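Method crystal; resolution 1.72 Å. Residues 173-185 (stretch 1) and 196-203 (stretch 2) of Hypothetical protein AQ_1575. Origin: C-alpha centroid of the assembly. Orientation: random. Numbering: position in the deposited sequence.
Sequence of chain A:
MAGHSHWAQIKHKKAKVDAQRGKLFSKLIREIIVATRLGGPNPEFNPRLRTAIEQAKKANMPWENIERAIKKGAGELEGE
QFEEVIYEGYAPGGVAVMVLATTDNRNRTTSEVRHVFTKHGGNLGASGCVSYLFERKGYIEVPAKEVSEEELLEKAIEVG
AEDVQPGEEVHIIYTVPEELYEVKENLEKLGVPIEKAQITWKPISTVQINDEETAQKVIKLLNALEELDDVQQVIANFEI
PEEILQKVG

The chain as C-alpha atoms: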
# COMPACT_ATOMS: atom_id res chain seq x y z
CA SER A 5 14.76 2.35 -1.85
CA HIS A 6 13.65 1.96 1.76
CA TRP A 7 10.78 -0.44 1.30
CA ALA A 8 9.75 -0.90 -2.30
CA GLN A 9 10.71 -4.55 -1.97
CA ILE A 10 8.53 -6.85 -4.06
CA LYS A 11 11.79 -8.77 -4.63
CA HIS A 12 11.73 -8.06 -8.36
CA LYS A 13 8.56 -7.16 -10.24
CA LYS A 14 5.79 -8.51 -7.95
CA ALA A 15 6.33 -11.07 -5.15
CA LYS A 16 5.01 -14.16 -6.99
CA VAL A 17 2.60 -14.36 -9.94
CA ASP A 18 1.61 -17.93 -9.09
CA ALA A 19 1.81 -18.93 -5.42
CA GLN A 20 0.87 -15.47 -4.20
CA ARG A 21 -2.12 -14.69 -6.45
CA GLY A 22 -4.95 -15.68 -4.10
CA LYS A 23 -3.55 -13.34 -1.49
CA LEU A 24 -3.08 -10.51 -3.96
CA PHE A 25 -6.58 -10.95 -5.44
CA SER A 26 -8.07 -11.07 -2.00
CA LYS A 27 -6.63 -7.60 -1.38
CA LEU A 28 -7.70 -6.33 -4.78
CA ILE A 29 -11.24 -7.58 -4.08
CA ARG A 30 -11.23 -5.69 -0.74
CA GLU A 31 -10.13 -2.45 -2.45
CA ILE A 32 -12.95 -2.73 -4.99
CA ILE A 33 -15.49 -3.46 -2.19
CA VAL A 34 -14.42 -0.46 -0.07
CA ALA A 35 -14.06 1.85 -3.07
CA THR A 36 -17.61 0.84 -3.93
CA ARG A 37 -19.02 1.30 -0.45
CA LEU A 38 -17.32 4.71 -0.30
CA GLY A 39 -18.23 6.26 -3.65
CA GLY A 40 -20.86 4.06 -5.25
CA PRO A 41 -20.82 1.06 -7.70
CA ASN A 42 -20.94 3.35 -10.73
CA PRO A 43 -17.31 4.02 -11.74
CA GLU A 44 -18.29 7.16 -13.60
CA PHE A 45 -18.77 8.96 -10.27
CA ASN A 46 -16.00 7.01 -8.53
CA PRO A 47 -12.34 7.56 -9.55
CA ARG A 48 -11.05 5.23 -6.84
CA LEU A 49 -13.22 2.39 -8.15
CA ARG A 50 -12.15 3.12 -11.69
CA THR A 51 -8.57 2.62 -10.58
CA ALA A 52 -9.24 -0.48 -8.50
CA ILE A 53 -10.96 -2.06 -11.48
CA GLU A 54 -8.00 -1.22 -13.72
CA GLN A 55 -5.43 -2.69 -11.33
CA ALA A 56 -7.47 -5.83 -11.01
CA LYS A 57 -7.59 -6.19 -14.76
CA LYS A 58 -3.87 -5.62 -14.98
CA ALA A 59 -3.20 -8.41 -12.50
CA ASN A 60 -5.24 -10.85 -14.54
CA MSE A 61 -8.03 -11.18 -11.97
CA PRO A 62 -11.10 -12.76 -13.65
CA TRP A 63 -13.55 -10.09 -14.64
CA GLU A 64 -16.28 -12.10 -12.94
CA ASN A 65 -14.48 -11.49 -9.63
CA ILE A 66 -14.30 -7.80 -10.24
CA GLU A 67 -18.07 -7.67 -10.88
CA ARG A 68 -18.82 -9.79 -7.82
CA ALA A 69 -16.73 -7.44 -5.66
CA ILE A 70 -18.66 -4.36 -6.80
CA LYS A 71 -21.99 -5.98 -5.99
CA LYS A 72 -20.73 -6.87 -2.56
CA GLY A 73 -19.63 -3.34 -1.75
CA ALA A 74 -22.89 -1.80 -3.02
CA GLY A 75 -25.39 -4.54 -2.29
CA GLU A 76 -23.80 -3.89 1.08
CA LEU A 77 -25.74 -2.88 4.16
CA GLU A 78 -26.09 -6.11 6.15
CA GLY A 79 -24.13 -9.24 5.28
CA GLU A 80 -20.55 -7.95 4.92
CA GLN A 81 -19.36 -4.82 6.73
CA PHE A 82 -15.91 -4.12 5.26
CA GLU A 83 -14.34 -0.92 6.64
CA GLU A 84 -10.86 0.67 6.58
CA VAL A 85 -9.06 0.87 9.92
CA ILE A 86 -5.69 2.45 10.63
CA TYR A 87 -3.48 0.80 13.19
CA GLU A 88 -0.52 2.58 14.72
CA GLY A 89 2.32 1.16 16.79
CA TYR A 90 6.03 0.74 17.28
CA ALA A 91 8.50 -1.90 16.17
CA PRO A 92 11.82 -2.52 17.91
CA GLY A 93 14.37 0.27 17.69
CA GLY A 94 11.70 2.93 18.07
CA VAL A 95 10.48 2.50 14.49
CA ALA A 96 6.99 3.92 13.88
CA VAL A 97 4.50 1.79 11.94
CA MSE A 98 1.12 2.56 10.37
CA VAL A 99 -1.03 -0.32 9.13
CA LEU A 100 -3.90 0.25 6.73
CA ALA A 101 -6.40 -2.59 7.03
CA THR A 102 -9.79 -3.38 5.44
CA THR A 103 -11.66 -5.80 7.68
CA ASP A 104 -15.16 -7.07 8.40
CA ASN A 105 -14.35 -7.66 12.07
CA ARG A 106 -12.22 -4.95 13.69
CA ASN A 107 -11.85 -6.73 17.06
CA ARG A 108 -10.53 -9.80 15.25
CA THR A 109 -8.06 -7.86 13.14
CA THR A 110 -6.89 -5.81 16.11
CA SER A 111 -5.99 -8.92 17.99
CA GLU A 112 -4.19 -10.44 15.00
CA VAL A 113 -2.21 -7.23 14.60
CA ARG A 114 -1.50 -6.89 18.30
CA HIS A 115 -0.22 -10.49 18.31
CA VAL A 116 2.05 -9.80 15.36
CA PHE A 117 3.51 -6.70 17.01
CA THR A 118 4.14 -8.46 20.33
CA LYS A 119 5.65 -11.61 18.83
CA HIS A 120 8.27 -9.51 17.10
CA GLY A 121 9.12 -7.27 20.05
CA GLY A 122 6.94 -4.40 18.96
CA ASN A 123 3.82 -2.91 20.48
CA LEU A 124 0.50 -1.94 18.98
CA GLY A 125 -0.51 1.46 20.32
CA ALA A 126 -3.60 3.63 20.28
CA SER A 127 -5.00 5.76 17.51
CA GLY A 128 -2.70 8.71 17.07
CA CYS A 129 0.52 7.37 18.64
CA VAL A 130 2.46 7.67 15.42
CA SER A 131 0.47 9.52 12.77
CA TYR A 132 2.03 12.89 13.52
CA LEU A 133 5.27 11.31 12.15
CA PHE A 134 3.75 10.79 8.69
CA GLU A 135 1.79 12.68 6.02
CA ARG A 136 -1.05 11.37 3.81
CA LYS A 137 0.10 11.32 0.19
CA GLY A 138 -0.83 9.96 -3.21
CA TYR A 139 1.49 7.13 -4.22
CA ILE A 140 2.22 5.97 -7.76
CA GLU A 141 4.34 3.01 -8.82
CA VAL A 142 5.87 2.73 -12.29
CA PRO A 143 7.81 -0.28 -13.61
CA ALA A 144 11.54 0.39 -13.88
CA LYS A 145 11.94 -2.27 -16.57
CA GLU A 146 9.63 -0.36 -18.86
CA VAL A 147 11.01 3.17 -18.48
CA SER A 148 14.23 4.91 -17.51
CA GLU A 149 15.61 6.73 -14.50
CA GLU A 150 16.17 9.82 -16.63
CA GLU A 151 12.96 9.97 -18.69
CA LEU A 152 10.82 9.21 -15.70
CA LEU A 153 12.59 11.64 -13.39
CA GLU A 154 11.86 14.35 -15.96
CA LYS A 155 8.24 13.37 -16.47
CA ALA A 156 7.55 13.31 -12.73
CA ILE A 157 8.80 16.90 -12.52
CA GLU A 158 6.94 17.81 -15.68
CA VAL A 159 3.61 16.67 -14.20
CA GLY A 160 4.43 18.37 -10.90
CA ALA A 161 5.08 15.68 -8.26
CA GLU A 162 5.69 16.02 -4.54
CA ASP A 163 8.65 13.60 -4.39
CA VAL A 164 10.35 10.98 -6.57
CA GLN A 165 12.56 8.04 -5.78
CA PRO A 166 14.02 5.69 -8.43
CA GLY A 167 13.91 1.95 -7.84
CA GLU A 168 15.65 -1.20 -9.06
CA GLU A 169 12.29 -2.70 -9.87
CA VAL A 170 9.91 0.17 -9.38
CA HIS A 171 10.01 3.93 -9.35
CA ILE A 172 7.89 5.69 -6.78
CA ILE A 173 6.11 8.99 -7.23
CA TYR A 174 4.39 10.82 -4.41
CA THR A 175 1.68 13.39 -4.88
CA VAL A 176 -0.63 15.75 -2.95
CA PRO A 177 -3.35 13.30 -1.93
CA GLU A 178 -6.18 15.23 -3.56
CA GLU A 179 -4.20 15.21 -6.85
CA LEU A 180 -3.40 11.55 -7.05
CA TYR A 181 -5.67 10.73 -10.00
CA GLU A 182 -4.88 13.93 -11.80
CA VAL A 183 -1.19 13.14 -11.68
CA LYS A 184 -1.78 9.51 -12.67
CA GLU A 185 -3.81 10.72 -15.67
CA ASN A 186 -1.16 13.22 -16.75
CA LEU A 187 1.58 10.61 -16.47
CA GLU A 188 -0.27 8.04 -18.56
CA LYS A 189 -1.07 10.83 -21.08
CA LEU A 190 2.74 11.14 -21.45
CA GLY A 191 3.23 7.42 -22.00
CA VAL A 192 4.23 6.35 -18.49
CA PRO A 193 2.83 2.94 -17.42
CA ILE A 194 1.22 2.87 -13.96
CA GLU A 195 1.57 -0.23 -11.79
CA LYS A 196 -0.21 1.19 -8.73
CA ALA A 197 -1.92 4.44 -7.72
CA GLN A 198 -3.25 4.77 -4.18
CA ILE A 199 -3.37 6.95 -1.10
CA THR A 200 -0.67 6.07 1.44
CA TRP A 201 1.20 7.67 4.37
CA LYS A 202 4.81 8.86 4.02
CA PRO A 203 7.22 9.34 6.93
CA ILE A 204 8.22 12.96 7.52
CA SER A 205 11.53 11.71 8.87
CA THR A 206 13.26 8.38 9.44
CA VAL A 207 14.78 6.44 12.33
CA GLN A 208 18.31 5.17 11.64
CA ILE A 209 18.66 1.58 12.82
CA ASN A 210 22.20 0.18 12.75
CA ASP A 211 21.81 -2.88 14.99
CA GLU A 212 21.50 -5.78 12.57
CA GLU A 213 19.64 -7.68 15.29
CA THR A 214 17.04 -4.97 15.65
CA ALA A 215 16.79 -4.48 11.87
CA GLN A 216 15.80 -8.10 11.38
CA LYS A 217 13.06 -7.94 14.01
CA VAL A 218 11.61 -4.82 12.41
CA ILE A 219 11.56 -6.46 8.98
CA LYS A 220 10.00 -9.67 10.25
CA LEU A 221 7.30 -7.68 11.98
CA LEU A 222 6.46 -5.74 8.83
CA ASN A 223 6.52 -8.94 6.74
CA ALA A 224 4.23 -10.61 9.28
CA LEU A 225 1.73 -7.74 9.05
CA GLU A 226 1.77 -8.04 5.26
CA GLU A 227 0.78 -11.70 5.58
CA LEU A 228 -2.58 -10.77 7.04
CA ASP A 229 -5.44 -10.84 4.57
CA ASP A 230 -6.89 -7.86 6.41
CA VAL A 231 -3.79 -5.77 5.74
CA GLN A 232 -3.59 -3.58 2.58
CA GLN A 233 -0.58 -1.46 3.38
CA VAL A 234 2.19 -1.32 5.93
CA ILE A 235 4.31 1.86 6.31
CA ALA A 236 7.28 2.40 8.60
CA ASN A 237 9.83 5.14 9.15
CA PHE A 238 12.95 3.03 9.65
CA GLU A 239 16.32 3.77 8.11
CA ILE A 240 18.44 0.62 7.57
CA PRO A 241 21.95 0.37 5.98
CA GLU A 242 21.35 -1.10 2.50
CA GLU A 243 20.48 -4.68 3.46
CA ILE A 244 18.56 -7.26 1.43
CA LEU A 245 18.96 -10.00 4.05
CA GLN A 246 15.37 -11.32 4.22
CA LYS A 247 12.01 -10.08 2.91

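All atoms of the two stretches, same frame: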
# COMPACT_ATOMS: atom_id res chain seq x y z
N ILE A 173 6.43 7.59 -7.09
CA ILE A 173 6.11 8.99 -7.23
C ILE A 173 5.08 9.35 -6.19
O ILE A 173 4.07 8.65 -6.06
CB ILE A 173 5.54 9.29 -8.63
CG1 ILE A 173 6.66 9.13 -9.66
CG2 ILE A 173 4.95 10.72 -8.68
CD1 ILE A 173 6.18 9.15 -11.11
N TYR A 174 5.35 10.40 -5.41
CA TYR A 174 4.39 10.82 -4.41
C TYR A 174 3.71 12.07 -4.87
O TYR A 174 4.32 12.91 -5.53
CB TYR A 174 5.08 11.16 -3.09
CG TYR A 174 5.52 9.97 -2.33
CD1 TYR A 174 4.63 9.32 -1.48
CD2 TYR A 174 6.82 9.49 -2.41
CE1 TYR A 174 5.02 8.25 -0.73
CE2 TYR A 174 7.22 8.40 -1.65
CZ TYR A 174 6.32 7.79 -0.81
OH TYR A 174 6.69 6.75 -0.01
N THR A 175 2.45 12.22 -4.48
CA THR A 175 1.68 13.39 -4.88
C THR A 175 0.87 13.94 -3.72
O THR A 175 0.81 13.32 -2.66
CB THR A 175 0.66 13.04 -6.00
OG1 THR A 175 -0.52 12.48 -5.41
CG2 THR A 175 1.26 11.99 -6.95
N VAL A 176 0.27 15.12 -3.93
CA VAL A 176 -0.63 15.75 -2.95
C VAL A 176 -1.76 14.75 -3.00
O VAL A 176 -2.23 14.37 -4.09
CB VAL A 176 -1.10 17.15 -3.49
CG1 VAL A 176 -2.34 17.62 -2.76
CG2 VAL A 176 0.04 18.15 -3.35
N PRO A 177 -2.28 14.31 -1.83
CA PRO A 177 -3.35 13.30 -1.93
C PRO A 177 -4.55 13.63 -2.82
O PRO A 177 -5.01 12.79 -3.59
CB PRO A 177 -3.68 13.01 -0.45
CG PRO A 177 -3.35 14.33 0.24
CD PRO A 177 -2.09 14.79 -0.45
N GLU A 178 -5.03 14.87 -2.74
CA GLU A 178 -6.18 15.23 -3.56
C GLU A 178 -5.88 15.24 -5.06
O GLU A 178 -6.80 15.29 -5.86
CB GLU A 178 -6.72 16.60 -3.15
CG GLU A 178 -7.46 16.58 -1.82
CD GLU A 178 -6.53 16.51 -0.62
OE1 GLU A 178 -7.05 16.26 0.49
OE2 GLU A 178 -5.30 16.72 -0.79
N GLU A 179 -4.60 15.17 -5.44
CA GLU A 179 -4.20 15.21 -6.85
C GLU A 179 -3.65 13.91 -7.39
O GLU A 179 -3.03 13.85 -8.46
CB GLU A 179 -3.17 16.29 -7.04
CG GLU A 179 -3.65 17.57 -6.41
CD GLU A 179 -3.00 18.76 -7.01
OE1 GLU A 179 -1.75 18.75 -7.10
OE2 GLU A 179 -3.73 19.70 -7.39
N LEU A 180 -3.89 12.85 -6.65
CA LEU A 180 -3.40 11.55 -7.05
C LEU A 180 -3.86 11.11 -8.45
O LEU A 180 -3.05 10.67 -9.27
CB LEU A 180 -3.87 10.55 -5.99
CG LEU A 180 -3.78 9.09 -6.41
CD1 LEU A 180 -2.30 8.73 -6.56
CD2 LEU A 180 -4.46 8.18 -5.37
N TYR A 181 -5.16 11.20 -8.72
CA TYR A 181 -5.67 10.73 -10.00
C TYR A 181 -5.37 11.68 -11.13
O TYR A 181 -5.27 11.27 -12.30
CB TYR A 181 -7.17 10.43 -9.89
CG TYR A 181 -7.46 9.42 -8.81
CD1 TYR A 181 -6.89 8.16 -8.84
CD2 TYR A 181 -8.29 9.74 -7.74
CE1 TYR A 181 -7.15 7.22 -7.83
CE2 TYR A 181 -8.56 8.85 -6.74
CZ TYR A 181 -7.98 7.59 -6.78
OH TYR A 181 -8.27 6.71 -5.76
N GLU A 182 -5.18 12.94 -10.78
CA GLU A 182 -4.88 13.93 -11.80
C GLU A 182 -3.47 13.69 -12.26
O GLU A 182 -3.18 13.78 -13.45
CB GLU A 182 -5.02 15.34 -11.23
CG GLU A 182 -4.93 16.43 -12.26
CD GLU A 182 -5.03 17.81 -11.64
OE1 GLU A 182 -6.13 18.19 -11.19
OE2 GLU A 182 -3.99 18.50 -11.60
N VAL A 183 -2.57 13.41 -11.31
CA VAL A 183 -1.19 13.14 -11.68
C VAL A 183 -1.07 11.82 -12.47
O VAL A 183 -0.37 11.74 -13.47
CB VAL A 183 -0.31 13.10 -10.41
CG1 VAL A 183 1.06 12.52 -10.71
CG2 VAL A 183 -0.18 14.52 -9.88
N LYS A 184 -1.79 10.80 -12.02
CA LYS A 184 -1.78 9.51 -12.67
C LYS A 184 -2.17 9.71 -14.14
O LYS A 184 -1.49 9.21 -15.05
CB LYS A 184 -2.81 8.57 -12.02
CG LYS A 184 -2.99 7.23 -12.74
CD LYS A 184 -4.00 6.38 -11.95
CE LYS A 184 -4.21 5.03 -12.59
NZ LYS A 184 -5.15 5.08 -13.74
N GLU A 185 -3.27 10.44 -14.33
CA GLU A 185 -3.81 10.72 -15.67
C GLU A 185 -2.78 11.43 -16.55
O GLU A 185 -2.52 11.05 -17.70
CB GLU A 185 -5.06 11.59 -15.54
CG GLU A 185 -5.94 11.57 -16.76
CD GLU A 185 -7.25 10.83 -16.51
OE1 GLU A 185 -8.08 11.34 -15.73
OE2 GLU A 185 -7.43 9.74 -17.09
N LYS A 196 0.70 0.95 -9.86
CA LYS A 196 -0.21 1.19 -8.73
C LYS A 196 -0.37 2.67 -8.50
O LYS A 196 0.59 3.41 -8.70
CB LYS A 196 0.33 0.58 -7.43
CG LYS A 196 0.46 -0.93 -7.41
CD LYS A 196 0.76 -1.42 -5.98
CE LYS A 196 0.83 -2.93 -5.90
NZ LYS A 196 0.96 -3.42 -4.50
N ALA A 197 -1.56 3.06 -8.05
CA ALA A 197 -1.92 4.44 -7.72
C ALA A 197 -2.86 4.37 -6.51
O ALA A 197 -4.00 3.93 -6.61
CB ALA A 197 -2.63 5.12 -8.90
N GLN A 198 -2.40 4.85 -5.36
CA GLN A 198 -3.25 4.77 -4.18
C GLN A 198 -2.84 5.82 -3.17
O GLN A 198 -1.77 6.41 -3.26
CB GLN A 198 -3.09 3.37 -3.54
CG GLN A 198 -1.62 3.04 -3.21
CD GLN A 198 -1.42 1.61 -2.66
OE1 GLN A 198 -2.28 0.74 -2.79
NE2 GLN A 198 -0.25 1.37 -2.07
N ILE A 199 -3.68 6.01 -2.16
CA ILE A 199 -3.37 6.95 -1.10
C ILE A 199 -2.59 6.16 -0.05
O ILE A 199 -2.99 5.04 0.33
CB ILE A 199 -4.69 7.49 -0.47
CG1 ILE A 199 -5.40 8.40 -1.46
CG2 ILE A 199 -4.40 8.18 0.87
CD1 ILE A 199 -4.65 9.66 -1.79
N THR A 200 -1.48 6.73 0.42
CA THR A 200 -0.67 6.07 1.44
C THR A 200 -0.21 7.13 2.45
O THR A 200 -0.66 8.28 2.42
CB THR A 200 0.55 5.37 0.83
OG1 THR A 200 1.19 4.55 1.81
CG2 THR A 200 1.56 6.36 0.27
N TRP A 201 0.66 6.73 3.37
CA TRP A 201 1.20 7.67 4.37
C TRP A 201 2.71 7.63 4.19
O TRP A 201 3.24 6.57 3.94
CB TRP A 201 0.83 7.24 5.77
CG TRP A 201 -0.58 7.41 6.07
CD1 TRP A 201 -1.61 6.66 5.57
CD2 TRP A 201 -1.18 8.44 6.87
NE1 TRP A 201 -2.82 7.18 6.00
CE2 TRP A 201 -2.58 8.26 6.80
CE3 TRP A 201 -0.67 9.51 7.63
CZ2 TRP A 201 -3.47 9.11 7.48
CZ3 TRP A 201 -1.56 10.35 8.31
CH2 TRP A 201 -2.95 10.15 8.23
N LYS A 202 3.36 8.78 4.24
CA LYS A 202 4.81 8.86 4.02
C LYS A 202 5.50 9.42 5.27
O LYS A 202 5.08 10.43 5.81
CB LYS A 202 5.08 9.80 2.83
CG LYS A 202 6.57 9.97 2.46
CD LYS A 202 6.69 10.92 1.25
CE LYS A 202 8.11 10.90 0.62
NZ LYS A 202 9.00 11.96 1.17
N PRO A 203 6.57 8.77 5.75
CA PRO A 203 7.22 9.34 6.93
C PRO A 203 7.79 10.72 6.67
O PRO A 203 8.30 10.99 5.56
CB PRO A 203 8.32 8.31 7.27
CG PRO A 203 8.55 7.63 5.97
CD PRO A 203 7.19 7.51 5.34
O HOH W 1 4.95 5.47 1.64
O HOH W 2 -6.60 4.37 -5.81

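Leu180, in the first turn of helix 180-185, lies at the apolar centre of the contact, its CA-to-CB bond directed toward strand 196-203. With chi1 t and chi2 p, it sets CD2 against the strand backbone, 3.6 Å from Gln198 C, and so packs on the main chain of a residue whose own CA-to-CB bond points away. Leu180 CD2 also lies 3.9 Å from Ile199 CD1, while Leu180 CD1 approaches Ala197 CB at 4.3 Å. The small Ala197 side chain, also directed toward the helix, is met more closely one turn later: Lys184 CD comes to 3.6 Å from Ala197 CB. Lys184 is extended through chi3 and offers its aliphatic stem here, while its NZ is hydrogen-bonded elsewhere in the structure. Helix and strand run nearly antiparallel, at 159° between their directions, and their axes approach to 9.0 Å, a gap bridged by side chains; no direct hydrogen bond joins the two stretches.

Ile199 extends the apolar patch toward the turn before the helix. Its CA-to-CB bond points sideways, but chi1 and chi2, both m, bring the end of the chain nearer, with Ile199 CD1 3.7 Å from Pro177 CB and 3.6 Å from Pro177 O. Pro177 O accepts a backbone hydrogen bond from Leu180 N (3.3 Å), which ties the turn to the start of the helix beside the isoleucine methyl.

Farther along, the Tyr174 ring takes over. Lys202, fully extended through chi3, lays its methylenes over one face: CD sits 3.6 Å from the centroid of the Tyr174 ring and only 5° off the normal, a well-centred CH-pi contact, and CE is 3.5 Å from Tyr174 CE2. The Lys202 NZ is 5.1 Å from the same centroid, so any cation-pi attraction is weak at most; this ammonium is hydrogen-bonded elsewhere in the structure. Thr200 meets the ring at its edge, with CG2 4.1 Å from Tyr174 CE1.

At the polar edge, water links the stretches through two tyrosine hydroxyls. Water 1 lies 2.7 Å from Tyr174 OH and donates to Trp201 O at 3.1 Å. Water 2 lies 2.9 Å from Tyr181 OH and donates to Ala197 O at 2.8 Å. The nearest side-chain approach of Tyr181 to the strand is CE1 to Ala197 O, 4.7 Å, so its hydrogen-bonded link to the strand runs through this water.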